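PDB 2QTP: uncharacterized protein from Silicibacter pomeroyi DSS-3, which is of unknown function but belongs to the amino acid synthesis (DUF1185) family, with a variant of the Bacillus chorismate mutase fold, and may act in amino-acid metabolism. Local coordinates for residues N89-L92 with E93-A96. Residues are numbered along the deposited sequence; the frame is centred on the assembly and turned at random.
Sequences NGEL and EHAA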
ATOM      1  N   ASN A  89       8.580  -9.158  14.096  1.00 66.24           N
ATOM      2  CA  ASN A  89      10.055  -9.348  14.240  1.00 62.78           C
ATOM      3  C   ASN A  89      10.898  -8.335  13.449  1.00 61.98           C
ATOM      4  O   ASN A  89      12.132  -8.376  13.463  1.00 63.15           O
ATOM      5  CB  ASN A  89      10.451 -10.786  13.919  1.00 62.24           C
ATOM      6  CG  ASN A  89       9.931 -11.775  14.932  1.00 62.91           C
ATOM      7  OD1 ASN A  89       9.582 -11.410  16.046  1.00 61.29           O
ATOM      8  ND2 ASN A  89       9.875 -13.032  14.553  1.00 68.33           N
ATOM      9  N   GLY A  90      10.220  -7.385  12.800  1.00 63.23           N
ATOM     10  CA  GLY A  90      10.871  -6.288  12.128  1.00 63.66           C
ATOM     11  C   GLY A  90      10.913  -5.029  12.991  1.00 64.66           C
ATOM     12  O   GLY A  90      10.679  -5.080  14.194  1.00 63.90           O
ATOM     13  N   GLU A  91      11.263  -3.914  12.359  1.00 62.98           N
ATOM     14  CA  GLU A  91      11.375  -2.608  12.981  1.00 65.58           C
ATOM     15  C   GLU A  91      10.622  -1.628  12.118  1.00 64.10           C
ATOM     16  O   GLU A  91      10.529  -1.819  10.908  1.00 63.42           O
ATOM     17  CB  GLU A  91      12.834  -2.123  13.043  1.00 66.29           C
ATOM     18  CG  GLU A  91      13.860  -3.097  13.635  1.00 76.65           C
ATOM     19  CD  GLU A  91      13.572  -3.482  15.074  1.00 86.82           C
ATOM     20  OE1 GLU A  91      12.958  -2.665  15.803  1.00 95.92           O
ATOM     21  OE2 GLU A  91      13.956  -4.617  15.478  1.00 91.69           O
ATOM     22  N   LEU A  92      10.163  -0.539  12.726  1.00 65.07           N
ATOM     23  CA  LEU A  92       9.434   0.495  12.023  1.00 67.61           C
ATOM     24  C   LEU A  92      10.275   1.124  10.919  1.00 67.80           C
ATOM     25  O   LEU A  92       9.731   1.510   9.885  1.00 68.01           O
ATOM     26  CB  LEU A  92       8.958   1.558  13.008  1.00 66.73           C
ATOM     27  CG  LEU A  92       7.711   2.380  12.665  1.00 76.50           C
ATOM     28  CD1 LEU A  92       6.511   1.512  12.250  1.00 69.72           C
ATOM     29  CD2 LEU A  92       7.344   3.285  13.864  1.00 72.28           C
ATOM     30  N   GLU A  93      11.594   1.202  11.131  1.00 66.55           N
ATOM     31  CA  GLU A  93      12.524   1.755  10.143  1.00 66.41           C
ATOM     32  C   GLU A  93      12.542   0.945   8.868  1.00 63.24           C
ATOM     33  O   GLU A  93      12.866   1.478   7.819  1.00 64.22           O
ATOM     34  CB  GLU A  93      13.977   1.800  10.661  1.00 67.54           C
ATOM     35  CG  GLU A  93      14.256   2.810  11.729  1.00 77.47           C
ATOM     36  CD  GLU A  93      13.773   2.370  13.127  1.00 87.56           C
ATOM     37  OE1 GLU A  93      13.400   1.190  13.332  1.00 76.81           O
ATOM     38  OE2 GLU A  93      13.784   3.235  14.028  1.00 99.30           O
ATOM     39  N   HIS A  94      12.211  -0.343   8.963  1.00 63.95           N
ATOM     40  CA  HIS A  94      12.092  -1.187   7.770  1.00 64.31           C
ATOM     41  C   HIS A  94      10.928  -0.733   6.855  1.00 63.98           C
ATOM     42  O   HIS A  94      11.051  -0.728   5.636  1.00 60.64           O
ATOM     43  CB  HIS A  94      11.943  -2.668   8.131  1.00 62.98           C
ATOM     44  CG  HIS A  94      13.061  -3.200   8.980  1.00 64.39           C
ATOM     45  ND1 HIS A  94      12.954  -4.363   9.709  1.00 60.45           N
ATOM     46  CD2 HIS A  94      14.286  -2.691   9.261  1.00 62.93           C
ATOM     47  CE1 HIS A  94      14.080  -4.568  10.367  1.00 63.89           C
ATOM     48  NE2 HIS A  94      14.899  -3.562  10.124  1.00 60.16           N
ATOM     49  N   ALA A  95       9.827  -0.326   7.467  1.00 62.81           N
ATOM     50  CA  ALA A  95       8.681   0.242   6.740  1.00 63.38           C
ATOM     51  C   ALA A  95       9.084   1.582   6.136  1.00 63.31           C
ATOM     52  O   ALA A  95       8.767   1.879   4.983  1.00 66.33           O
ATOM     53  CB  ALA A  95       7.450   0.406   7.675  1.00 61.43           C
ATOM     54  N   ALA A  96       9.761   2.418   6.910  1.00 63.44           N
ATOM     55  CA  ALA A  96      10.300   3.673   6.370  1.00 62.23           C
ATOM     56  C   ALA A  96      11.141   3.453   5.107  1.00 62.87           C
ATOM     57  O   ALA A  96      10.977   4.166   4.113  1.00 62.19           O
ATOM     58  CB  ALA A  96      11.091   4.394   7.410  1.00 61.09           C
TER
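E91 and H94 run side by side where the loop after strand 79-86 turns into helix 92-98. The E91 CB lies over the centre of the imidazole, 3.8 Å from the ring centroid and 10° off its normal, a CH-pi contact. CG reaches farther out along the same ring, 3.6 Å from H94 CE1. With CG beside the backbone N (chi1 -57°), H94 turns its ring back toward the loop, where G90 CA approaches obliquely at 3.7 Å from ND1. H94 ND1 accepts a hydrogen bond from N38 ND2, while L48 touches the same side chain. With an alanine here, the CB and CG of E91 would probably lose the ring they rest on, and the N38 amide its acceptor. A95 is buried against A84 and V86 of strand 79-86, so this short helix packs on the sheet of this variant of the Bacillus chorismate mutase fold. Next to the E91-H94 contact the backbone winds into the first helical turn: H94 N bonds to E91 O at 3.0 Å, and A96 N meets L92 O as the first i to i+4 helix bond. The solvent side is looser: E93 is exposed, and its chain bends until OE1 lies 3.4 Å from E91 CB. The two carboxylates stay apart, the OE1 atoms of E91 and E93 separated by 4.6 Å, and the E91 carboxylate leads away from the helix, its plane 85° from the imidazole.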